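Local atomic coordinates of adhesion and penetration protein autotransporter (Haemophilus influenzae, PDB entry 3SYJ), a protein that promotes bacterial aggregation, adherence to host cells and invasion through its surface-exposed passenger domain, which also carries a probable serine protease. Residues T339-L350 and G361-S372; V396-K406 and A416-G427. All coordinates share one frame; numbering follows the deposited sequence.

Contact 1: residues T339-L350 and G361-S372; sequences TLYFMDQKQGSL and GGLYFEGNFTVS
Phe342, Phe365 and Phe369 gather inside two successive coils of the passenger's right-handed parallel beta-helix. The Phe342 and Phe365 rings, nearly parallel but slid apart, extend side by side with centroids 5.5 Å apart. Phe342 also turns an edge toward the face of Phe369, an offset edge-to-face pair with planes at 68°. One face of the Phe369 ring lies over Gly348 CA, the other over Phe365 CD1. On the inward side too, Leu350 CD2 packs against Val371 CG1.

Backbone bonds join the coils in two parallel stretches, 340-343 with 363-366 and 348-350 with 369-372, and the register shifts by two residues at the bend between them. A water bridges that bend, donating to Asp344 O and accepting from Asn368 N.

On the outward side, with its CG anti to the backbone N, the Tyr341 ring leans toward strand 363-366, its CD1 edge 3.4 Å from Tyr364 CB and its OH 3.2 Å from Glu366 CB. Met343 CG lies alongside Glu366 CG. At the bend Gln347, bent at chi2 (79°), swings its amide across the neighbouring coil: Gln347 NE2 donates a bent bond to Thr370 OG1 (3.0 Å), which sits 26° out of the Gln347 amide plane.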
loop_
_atom_site.group_PDB
_atom_site.type_symbol
_atom_site.label_atom_id
_atom_site.label_comp_id
_atom_site.label_asym_id
_atom_site.label_seq_id
_atom_site.Cartn_x
_atom_site.Cartn_y
_atom_site.Cartn_z
ATOM N N THR A 339 -37.029 -62.284 -5.879
ATOM C CA THR A 339 -36.557 -60.979 -6.315
ATOM C C THR A 339 -36.876 -60.790 -7.800
ATOM O O THR A 339 -36.810 -61.735 -8.579
ATOM C CB THR A 339 -35.053 -60.829 -6.030
ATOM O OG1 THR A 339 -34.865 -60.709 -4.615
ATOM C CG2 THR A 339 -34.471 -59.602 -6.724
ATOM N N LEU A 340 -37.252 -59.575 -8.185
ATOM C CA LEU A 340 -37.668 -59.326 -9.560
ATOM C C LEU A 340 -36.695 -58.392 -10.243
ATOM O O LEU A 340 -36.126 -57.510 -9.605
ATOM C CB LEU A 340 -39.065 -58.718 -9.600
ATOM C CG LEU A 340 -40.183 -59.534 -8.962
ATOM C CD1 LEU A 340 -41.406 -58.646 -8.797
ATOM C CD2 LEU A 340 -40.509 -60.780 -9.780
ATOM N N TYR A 341 -36.507 -58.591 -11.542
ATOM C CA TYR A 341 -35.579 -57.774 -12.315
ATOM C C TYR A 341 -36.298 -57.170 -13.512
ATOM O O TYR A 341 -36.798 -57.891 -14.374
ATOM C CB TYR A 341 -34.367 -58.599 -12.773
ATOM C CG TYR A 341 -33.357 -57.819 -13.594
ATOM C CD1 TYR A 341 -32.441 -56.968 -12.985
ATOM C CD2 TYR A 341 -33.315 -57.939 -14.980
ATOM C CE1 TYR A 341 -31.516 -56.249 -13.737
ATOM C CE2 TYR A 341 -32.393 -57.231 -15.739
ATOM C CZ TYR A 341 -31.499 -56.385 -15.114
ATOM O OH TYR A 341 -30.582 -55.679 -15.869
ATOM N N PHE A 342 -36.355 -55.842 -13.546
ATOM C CA PHE A 342 -37.037 -55.117 -14.605
ATOM C C PHE A 342 -36.017 -54.339 -15.412
ATOM O O PHE A 342 -35.252 -53.541 -14.864
ATOM C CB PHE A 342 -38.025 -54.110 -14.023
ATOM C CG PHE A 342 -39.225 -54.723 -13.349
ATOM C CD1 PHE A 342 -40.391 -54.959 -14.060
ATOM C CD2 PHE A 342 -39.207 -55.006 -11.991
ATOM C CE1 PHE A 342 -41.511 -55.497 -13.436
ATOM C CE2 PHE A 342 -40.321 -55.551 -11.358
ATOM C CZ PHE A 342 -41.474 -55.794 -12.082
ATOM N N MET A 343 -36.023 -54.559 -16.718
ATOM C CA MET A 343 -35.170 -53.808 -17.620
ATOM C C MET A 343 -36.002 -53.138 -18.719
ATOM O O MET A 343 -36.971 -53.713 -19.202
ATOM C CB MET A 343 -34.133 -54.737 -18.244
ATOM C CG MET A 343 -33.089 -54.022 -19.084
ATOM S SD MET A 343 -32.234 -55.162 -20.189
ATOM C CE MET A 343 -32.344 -56.695 -19.257
ATOM N N ASP A 344 -35.660 -51.919 -19.083
ATOM C CA ASP A 344 -36.235 -51.196 -20.201
ATOM C C ASP A 344 -35.253 -50.183 -20.762
ATOM O O ASP A 344 -34.598 -49.499 -20.034
ATOM C CB ASP A 344 -37.540 -50.526 -19.810
ATOM C CG ASP A 344 -38.407 -50.147 -20.997
ATOM O OD1 ASP A 344 -39.354 -50.803 -21.258
ATOM O OD2 ASP A 344 -38.205 -49.150 -21.606
ATOM N N GLN A 345 -35.173 -50.119 -22.077
ATOM C CA GLN A 345 -34.294 -49.223 -22.794
ATOM C C GLN A 345 -34.884 -47.844 -23.066
ATOM O O GLN A 345 -34.220 -46.978 -23.476
ATOM C CB GLN A 345 -33.788 -49.891 -24.062
ATOM C CG GLN A 345 -32.829 -51.036 -23.781
ATOM C CD GLN A 345 -32.489 -51.890 -24.985
ATOM O OE1 GLN A 345 -31.333 -52.156 -25.240
ATOM N NE2 GLN A 345 -33.481 -52.312 -25.724
ATOM N N LYS A 346 -36.153 -47.667 -22.795
ATOM C CA LYS A 346 -36.753 -46.361 -22.924
ATOM C C LYS A 346 -37.415 -45.622 -21.784
ATOM O O LYS A 346 -36.779 -44.889 -21.115
ATOM C CB LYS A 346 -37.707 -46.306 -24.108
ATOM C CG LYS A 346 -37.021 -46.305 -25.435
ATOM C CD LYS A 346 -37.956 -46.549 -26.574
ATOM C CE LYS A 346 -37.329 -46.522 -27.951
ATOM N NZ LYS A 346 -35.856 -46.358 -28.080
ATOM N N GLN A 347 -38.682 -45.843 -21.553
ATOM C CA GLN A 347 -39.355 -45.609 -20.302
ATOM C C GLN A 347 -40.337 -46.690 -19.951
ATOM O O GLN A 347 -41.393 -46.762 -20.501
ATOM C CB GLN A 347 -40.038 -44.255 -20.264
ATOM C CG GLN A 347 -40.610 -43.858 -18.954
ATOM C CD GLN A 347 -39.587 -43.328 -17.975
ATOM O OE1 GLN A 347 -38.615 -42.813 -18.353
ATOM N NE2 GLN A 347 -39.857 -43.432 -16.745
ATOM N N GLY A 348 -39.986 -47.492 -18.971
ATOM C CA GLY A 348 -40.841 -48.589 -18.562
ATOM C C GLY A 348 -41.850 -48.167 -17.517
ATOM O O GLY A 348 -41.726 -47.105 -16.895
ATOM N N SER A 349 -42.858 -49.007 -17.323
ATOM C CA SER A 349 -43.926 -48.723 -16.372
ATOM C C SER A 349 -44.211 -49.952 -15.513
ATOM O O SER A 349 -44.174 -51.089 -15.993
ATOM C CB SER A 349 -45.206 -48.298 -17.105
ATOM O OG SER A 349 -45.094 -46.981 -17.626
ATOM N N LEU A 350 -44.482 -49.722 -14.235
ATOM C CA LEU A 350 -44.875 -50.798 -13.349
ATOM C C LEU A 350 -46.060 -50.309 -12.544
ATOM O O LEU A 350 -45.963 -49.316 -11.828
ATOM C CB LEU A 350 -43.716 -51.196 -12.430
ATOM C CG LEU A 350 -44.091 -52.222 -11.362
ATOM C CD1 LEU A 350 -44.579 -53.545 -12.003
ATOM C CD2 LEU A 350 -42.944 -52.449 -10.374
ATOM N N GLY A 361 -37.891 -60.915 -1.113
ATOM C CA GLY A 361 -37.654 -60.565 -2.500
ATOM C C GLY A 361 -37.469 -59.062 -2.616
ATOM O O GLY A 361 -38.125 -58.293 -1.907
ATOM N N GLY A 362 -36.569 -58.646 -3.503
ATOM C CA GLY A 362 -36.309 -57.235 -3.734
ATOM C C GLY A 362 -36.558 -56.833 -5.175
ATOM O O GLY A 362 -37.044 -57.639 -5.976
ATOM N N LEU A 363 -36.222 -55.588 -5.507
ATOM C CA LEU A 363 -36.418 -55.065 -6.860
ATOM C C LEU A 363 -35.136 -54.503 -7.479
ATOM O O LEU A 363 -34.456 -53.668 -6.886
ATOM C CB LEU A 363 -37.477 -53.962 -6.851
ATOM C CG LEU A 363 -38.902 -54.269 -6.399
ATOM C CD1 LEU A 363 -39.599 -52.964 -6.076
ATOM C CD2 LEU A 363 -39.643 -55.030 -7.488
ATOM N N TYR A 364 -34.821 -54.961 -8.684
ATOM C CA TYR A 364 -33.733 -54.389 -9.470
ATOM C C TYR A 364 -34.309 -53.656 -10.668
ATOM O O TYR A 364 -35.167 -54.190 -11.374
ATOM C CB TYR A 364 -32.774 -55.482 -9.952
ATOM C CG TYR A 364 -31.868 -56.028 -8.869
ATOM C CD1 TYR A 364 -32.366 -56.849 -7.869
ATOM C CD2 TYR A 364 -30.516 -55.723 -8.851
ATOM C CE1 TYR A 364 -31.540 -57.351 -6.872
ATOM C CE2 TYR A 364 -29.685 -56.220 -7.862
ATOM C CZ TYR A 364 -30.203 -57.031 -6.875
ATOM O OH TYR A 364 -29.376 -57.527 -5.893
ATOM N N PHE A 365 -33.851 -52.429 -10.895
ATOM C CA PHE A 365 -34.280 -51.680 -12.070
ATOM C C PHE A 365 -33.087 -51.329 -12.952
ATOM O O PHE A 365 -32.114 -50.728 -12.489
ATOM C CB PHE A 365 -35.058 -50.420 -11.675
ATOM C CG PHE A 365 -36.404 -50.703 -11.046
ATOM C CD1 PHE A 365 -37.522 -50.937 -11.838
ATOM C CD2 PHE A 365 -36.550 -50.734 -9.665
ATOM C CE1 PHE A 365 -38.765 -51.195 -11.263
ATOM C CE2 PHE A 365 -37.791 -50.995 -9.084
ATOM C CZ PHE A 365 -38.901 -51.222 -9.889
ATOM N N GLU A 366 -33.156 -51.734 -14.216
ATOM C CA GLU A 366 -32.156 -51.347 -15.207
ATOM C C GLU A 366 -32.834 -50.510 -16.296
ATOM O O GLU A 366 -33.601 -51.031 -17.093
ATOM C CB GLU A 366 -31.490 -52.589 -15.801
ATOM C CG GLU A 366 -30.732 -52.347 -17.085
ATOM C CD GLU A 366 -29.262 -52.063 -16.863
ATOM O OE1 GLU A 366 -28.528 -53.010 -16.495
ATOM O OE2 GLU A 366 -28.838 -50.902 -17.073
ATOM N N GLY A 367 -32.562 -49.208 -16.316
ATOM C CA GLY A 367 -33.267 -48.306 -17.209
ATOM C C GLY A 367 -34.317 -47.516 -16.446
ATOM O O GLY A 367 -34.589 -47.794 -15.277
ATOM N N ASN A 368 -34.908 -46.522 -17.099
ATOM C CA ASN A 368 -35.867 -45.650 -16.430
ATOM C C ASN A 368 -37.225 -46.310 -16.274
ATOM O O ASN A 368 -37.692 -46.994 -17.179
ATOM C CB ASN A 368 -36.013 -44.337 -17.189
ATOM C CG ASN A 368 -34.691 -43.646 -17.392
ATOM O OD1 ASN A 368 -33.865 -43.599 -16.482
ATOM N ND2 ASN A 368 -34.474 -43.112 -18.594
ATOM N N PHE A 369 -37.849 -46.109 -15.119
ATOM C CA PHE A 369 -39.172 -46.654 -14.845
ATOM C C PHE A 369 -40.069 -45.651 -14.134
ATOM O O PHE A 369 -39.600 -44.820 -13.354
ATOM C CB PHE A 369 -39.079 -47.937 -14.013
ATOM C CG PHE A 369 -38.832 -49.167 -14.832
ATOM C CD1 PHE A 369 -37.558 -49.471 -15.280
ATOM C CD2 PHE A 369 -39.875 -50.012 -15.167
ATOM C CE1 PHE A 369 -37.331 -50.605 -16.045
ATOM C CE2 PHE A 369 -39.657 -51.144 -15.939
ATOM C CZ PHE A 369 -38.383 -51.444 -16.378
ATOM N N THR A 370 -41.362 -45.749 -14.418
ATOM C CA THR A 370 -42.394 -45.033 -13.685
ATOM C C THR A 370 -43.184 -46.086 -12.934
ATOM O O THR A 370 -43.712 -47.017 -13.539
ATOM C CB THR A 370 -43.339 -44.258 -14.627
ATOM O OG1 THR A 370 -42.578 -43.315 -15.400
ATOM C CG2 THR A 370 -44.409 -43.514 -13.829
ATOM N N VAL A 371 -43.233 -45.958 -11.613
ATOM C CA VAL A 371 -43.873 -46.960 -10.782
ATOM C C VAL A 371 -45.017 -46.295 -10.048
ATOM O O VAL A 371 -44.821 -45.350 -9.283
ATOM C CB VAL A 371 -42.881 -47.576 -9.791
ATOM C CG1 VAL A 371 -43.518 -48.728 -9.056
ATOM C CG2 VAL A 371 -41.644 -48.056 -10.536
ATOM N N SER A 372 -46.222 -46.786 -10.298
ATOM C CA SER A 372 -47.413 -46.064 -9.895
ATOM C C SER A 372 -48.497 -46.976 -9.342
ATOM O O SER A 372 -48.720 -48.071 -9.862
ATOM C CB SER A 372 -47.951 -45.287 -11.103
ATOM O OG SER A 372 -49.321 -44.958 -10.927
HETATM O O HOH W 1 -34.250 -46.753 -19.957
HETATM O O HOH W 2 -36.842 -42.137 -20.363
HETATM O O HOH W 3 -38.396 -42.287 -14.243
#

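Contact 2: residues V396-K406 and A416-G427; sequences VNGVEHDRLSK and AKGENKGSISVG
Asn420 OD1 takes two backbone N-H groups, one from each coil: Gly398 N at 2.7 Å across the contact and Gly422 N at 3.1 Å within its own segment, the latter closing an Asx turn. The two donors come from opposite faces of the amide plane, neither on a lone pair. With CG anti to the backbone N (chi1 172°), the amide is brought close to Gly398, while Asn420 ND2 donates to Ala445 O on the following coil. The Asn397 and Asn420 amides slide past each other in opposite directions with planes only 13° apart, and the Asn397 amide packs against Asn420 CB and Ala416 CB.

Beyond this corner, five backbone bonds join the parallel strands 403-406 and 423-427, the first from Ser423 N to Asp402 O just ahead of the first strand, the last from Gly427 N to Lys406 O. Two waters bridge the loops, from Gly398 O to Lys421 N and from His401 N to Lys421 O, beside the type II turn Val399-Asp402.

On one side of the strands Arg403, bent at chi3 (74°), lays its guanidinium over Ser425, whose CB sits 3.3 Å above the plane near its centre; NH2 goes on to Tyr96 OH and Ser425 OG to Thr126 OG1. On the inward side Leu404 and Ile424 run side by side, CD2 to CD1 3.8 Å. On the exposed loop side, Glu400 CB meets Lys421 CB at 3.9 Å.

These coils continue a parallel beta-helix: strand 384-386 precedes 403-407 and strand 449-452 follows 423-427 in the same sheet. Val431 of strand 430-433 touches Lys406, Ile424 and Val426, while Trp379 of strand 379-380 packs on Leu404.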
loop_
_atom_site.group_PDB
_atom_site.type_symbol
_atom_site.label_atom_id
_atom_site.label_comp_id
_atom_site.label_asym_id
_atom_site.label_seq_id
_atom_site.Cartn_x
_atom_site.Cartn_y
_atom_site.Cartn_z
ATOM N N VAL A 396 -45.144 -44.941 -5.076
ATOM C CA VAL A 396 -45.815 -45.892 -4.204
ATOM C C VAL A 396 -45.338 -45.732 -2.773
ATOM O O VAL A 396 -44.135 -45.716 -2.513
ATOM C CB VAL A 396 -45.554 -47.321 -4.684
ATOM C CG1 VAL A 396 -46.073 -48.319 -3.686
ATOM C CG2 VAL A 396 -46.226 -47.530 -6.023
ATOM N N ASN A 397 -46.277 -45.607 -1.842
ATOM C CA ASN A 397 -45.919 -45.424 -0.440
ATOM C C ASN A 397 -45.363 -46.692 0.199
ATOM O O ASN A 397 -45.379 -47.764 -0.402
ATOM C CB ASN A 397 -47.118 -44.932 0.366
ATOM C CG ASN A 397 -47.341 -43.444 0.226
ATOM O OD1 ASN A 397 -48.479 -42.997 0.065
ATOM N ND2 ASN A 397 -46.259 -42.666 0.279
ATOM N N GLY A 398 -44.891 -46.562 1.433
ATOM C CA GLY A 398 -44.356 -47.696 2.164
ATOM C C GLY A 398 -45.264 -48.114 3.306
ATOM O O GLY A 398 -46.418 -47.693 3.384
ATOM N N VAL A 399 -44.728 -48.929 4.209
ATOM C CA VAL A 399 -45.508 -49.545 5.272
ATOM C C VAL A 399 -44.934 -49.152 6.624
ATOM O O VAL A 399 -43.715 -49.116 6.791
ATOM C CB VAL A 399 -45.452 -51.070 5.143
ATOM C CG1 VAL A 399 -46.079 -51.735 6.357
ATOM C CG2 VAL A 399 -46.120 -51.509 3.841
ATOM N N GLU A 400 -45.809 -48.867 7.585
ATOM C CA GLU A 400 -45.373 -48.421 8.906
ATOM C C GLU A 400 -44.468 -49.459 9.565
ATOM O O GLU A 400 -44.719 -50.657 9.462
ATOM C CB GLU A 400 -46.578 -48.120 9.796
ATOM C CG GLU A 400 -46.223 -47.467 11.124
ATOM C CD GLU A 400 -47.452 -47.142 11.966
ATOM O OE1 GLU A 400 -48.581 -47.427 11.521
ATOM O OE2 GLU A 400 -47.294 -46.597 13.074
ATOM N N HIS A 401 -43.412 -48.991 10.227
ATOM C CA HIS A 401 -42.435 -49.864 10.896
ATOM C C HIS A 401 -41.586 -50.685 9.929
ATOM O O HIS A 401 -40.939 -51.654 10.328
ATOM C CB HIS A 401 -43.109 -50.786 11.926
ATOM C CG HIS A 401 -43.840 -50.049 13.005
ATOM N ND1 HIS A 401 -45.148 -50.325 13.343
ATOM C CD2 HIS A 401 -43.456 -49.021 13.799
ATOM C CE1 HIS A 401 -45.532 -49.511 14.310
ATOM N NE2 HIS A 401 -44.526 -48.707 14.602
ATOM N N ASP A 402 -41.597 -50.305 8.657
ATOM C CA ASP A 402 -40.759 -50.966 7.669
ATOM C C ASP A 402 -39.744 -49.996 7.077
ATOM O O ASP A 402 -40.079 -48.859 6.748
ATOM C CB ASP A 402 -41.600 -51.584 6.555
ATOM C CG ASP A 402 -40.744 -52.184 5.453
ATOM O OD1 ASP A 402 -40.438 -53.395 5.527
ATOM O OD2 ASP A 402 -40.358 -51.440 4.526
ATOM N N ARG A 403 -38.504 -50.458 6.944
ATOM C CA ARG A 403 -37.432 -49.663 6.363
ATOM C C ARG A 403 -37.183 -50.096 4.923
ATOM O O ARG A 403 -37.020 -51.285 4.641
ATOM C CB ARG A 403 -36.147 -49.838 7.176
ATOM C CG ARG A 403 -35.183 -48.669 7.114
ATOM C CD ARG A 403 -33.854 -49.040 7.757
ATOM N NE ARG A 403 -33.110 -49.940 6.889
ATOM C CZ ARG A 403 -31.805 -50.172 6.984
ATOM N NH1 ARG A 403 -31.081 -49.582 7.931
ATOM N NH2 ARG A 403 -31.226 -50.997 6.122
ATOM N N LEU A 404 -37.154 -49.130 4.013
ATOM C CA LEU A 404 -36.827 -49.410 2.624
ATOM C C LEU A 404 -35.322 -49.248 2.429
ATOM O O LEU A 404 -34.741 -48.260 2.877
ATOM C CB LEU A 404 -37.618 -48.489 1.679
ATOM C CG LEU A 404 -37.470 -48.714 0.166
ATOM C CD1 LEU A 404 -38.737 -48.326 -0.601
ATOM C CD2 LEU A 404 -36.251 -47.987 -0.413
ATOM N N SER A 405 -34.701 -50.232 1.778
ATOM C CA SER A 405 -33.277 -50.199 1.454
ATOM C C SER A 405 -33.045 -49.762 0.010
ATOM O O SER A 405 -33.494 -50.426 -0.931
ATOM C CB SER A 405 -32.664 -51.585 1.646
ATOM O OG SER A 405 -32.658 -51.964 3.009
ATOM N N LYS A 406 -32.338 -48.654 -0.165
ATOM C CA LYS A 406 -32.043 -48.146 -1.502
ATOM C C LYS A 406 -30.570 -48.311 -1.821
ATOM O O LYS A 406 -29.714 -47.741 -1.147
ATOM C CB LYS A 406 -32.451 -46.673 -1.640
ATOM C CG LYS A 406 -31.680 -45.896 -2.726
ATOM C CD LYS A 406 -32.282 -46.098 -4.107
ATOM C CE LYS A 406 -31.494 -45.371 -5.201
ATOM N NZ LYS A 406 -30.185 -46.010 -5.497
ATOM N N ALA A 416 -44.644 -40.225 -4.128
ATOM C CA ALA A 416 -45.938 -40.772 -3.738
ATOM C C ALA A 416 -46.805 -39.707 -3.055
ATOM O O ALA A 416 -46.362 -38.576 -2.842
ATOM C CB ALA A 416 -45.743 -41.974 -2.826
ATOM N N LYS A 417 -48.036 -40.070 -2.704
ATOM C CA LYS A 417 -48.975 -39.104 -2.143
ATOM C C LYS A 417 -49.259 -39.322 -0.675
ATOM O O LYS A 417 -49.466 -40.452 -0.228
ATOM C CB LYS A 417 -50.306 -39.106 -2.911
ATOM C CG LYS A 417 -50.291 -38.257 -4.182
ATOM C CD LYS A 417 -51.660 -38.210 -4.864
ATOM C CE LYS A 417 -52.700 -37.502 -4.005
ATOM N NZ LYS A 417 -53.983 -37.275 -4.745
ATOM N N GLY A 418 -49.290 -38.221 0.064
ATOM C CA GLY A 418 -49.691 -38.244 1.453
ATOM C C GLY A 418 -48.556 -38.495 2.424
ATOM O O GLY A 418 -47.389 -38.222 2.137
ATOM N N GLU A 419 -48.915 -39.021 3.586
ATOM C CA GLU A 419 -47.944 -39.311 4.632
ATOM C C GLU A 419 -47.470 -40.743 4.512
ATOM O O GLU A 419 -48.190 -41.670 4.870
ATOM C CB GLU A 419 -48.578 -39.107 6.005
ATOM C CG GLU A 419 -47.786 -39.722 7.144
ATOM C CD GLU A 419 -48.564 -39.745 8.448
ATOM O OE1 GLU A 419 -49.740 -39.313 8.449
ATOM O OE2 GLU A 419 -48.002 -40.197 9.471
ATOM N N ASN A 420 -46.261 -40.932 3.995
ATOM C CA ASN A 420 -45.678 -42.262 3.964
ATOM C C ASN A 420 -45.202 -42.605 5.355
ATOM O O ASN A 420 -44.464 -41.836 5.980
ATOM C CB ASN A 420 -44.511 -42.343 2.990
ATOM C CG ASN A 420 -43.777 -43.669 3.080
ATOM O OD1 ASN A 420 -44.387 -44.720 3.295
ATOM N ND2 ASN A 420 -42.461 -43.627 2.915
ATOM N N LYS A 421 -45.630 -43.746 5.864
ATOM C CA LYS A 421 -45.254 -44.090 7.220
ATOM C C LYS A 421 -43.992 -44.960 7.290
ATOM O O LYS A 421 -43.416 -45.134 8.362
ATOM C CB LYS A 421 -46.433 -44.697 7.974
ATOM C CG LYS A 421 -47.231 -43.657 8.743
ATOM C CD LYS A 421 -48.519 -44.231 9.293
ATOM C CE LYS A 421 -49.524 -44.468 8.176
ATOM N NZ LYS A 421 -50.865 -44.841 8.707
ATOM N N GLY A 422 -43.550 -45.476 6.143
ATOM C CA GLY A 422 -42.310 -46.227 6.081
ATOM C C GLY A 422 -41.110 -45.306 6.209
ATOM O O GLY A 422 -41.222 -44.089 6.028
ATOM N N SER A 423 -39.955 -45.876 6.527
ATOM C CA SER A 423 -38.719 -45.100 6.534
ATOM C C SER A 423 -37.787 -45.555 5.410
ATOM O O SER A 423 -38.157 -46.382 4.582
ATOM C CB SER A 423 -38.022 -45.206 7.892
ATOM O OG SER A 423 -37.697 -46.556 8.179
ATOM N N ILE A 424 -36.579 -45.012 5.377
ATOM C CA ILE A 424 -35.641 -45.371 4.321
ATOM C C ILE A 424 -34.186 -45.341 4.774
ATOM O O ILE A 424 -33.791 -44.503 5.594
ATOM C CB ILE A 424 -35.808 -44.452 3.092
ATOM C CG1 ILE A 424 -34.928 -44.926 1.926
ATOM C CG2 ILE A 424 -35.493 -43.013 3.465
ATOM C CD1 ILE A 424 -35.358 -44.400 0.572
ATOM N N SER A 425 -33.394 -46.269 4.243
ATOM C CA SER A 425 -31.940 -46.199 4.380
ATOM C C SER A 425 -31.318 -46.052 2.997
ATOM O O SER A 425 -31.475 -46.922 2.141
ATOM C CB SER A 425 -31.386 -47.441 5.082
ATOM O OG SER A 425 -29.972 -47.434 5.075
ATOM N N VAL A 426 -30.621 -44.946 2.779
ATOM C CA VAL A 426 -30.037 -44.667 1.479
ATOM C C VAL A 426 -28.561 -45.046 1.479
ATOM O O VAL A 426 -27.711 -44.302 1.986
ATOM C CB VAL A 426 -30.183 -43.176 1.120
ATOM C CG1 VAL A 426 -29.671 -42.911 -0.311
ATOM C CG2 VAL A 426 -31.634 -42.735 1.290
ATOM N N GLY A 427 -28.258 -46.210 0.914
ATOM C CA GLY A 427 -26.901 -46.730 0.943
ATOM C C GLY A 427 -26.077 -46.318 -0.263
ATOM O O GLY A 427 -24.869 -46.112 -0.158
HETATM O O HOH W 4 -47.691 -45.647 4.600
HETATM O O HOH W 5 -41.974 -46.613 10.121
#

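How the contacts relate
Contact 1 closes before contact 2 opens along the chain, and their centres lie about 18 Å apart. Both join successive coils of the same parallel beta-helix: strands 340-343, 363-366, 384-386, 403-407 and 423-427 follow one another in chain order across one nine-stranded sheet, so strand 384-386 separates the two pairs there. They meet directly where Val396 CG2 packs on the backbone of Val371 and Ser372, 4.1 Å from Ser372 C. The same coil-on-coil stacking is thus repeated along the helix axis, building the elongated stem of the Hap passenger domain, the adhesin carried on the bacterial surface. Both contacts lie away from the probable protease active site.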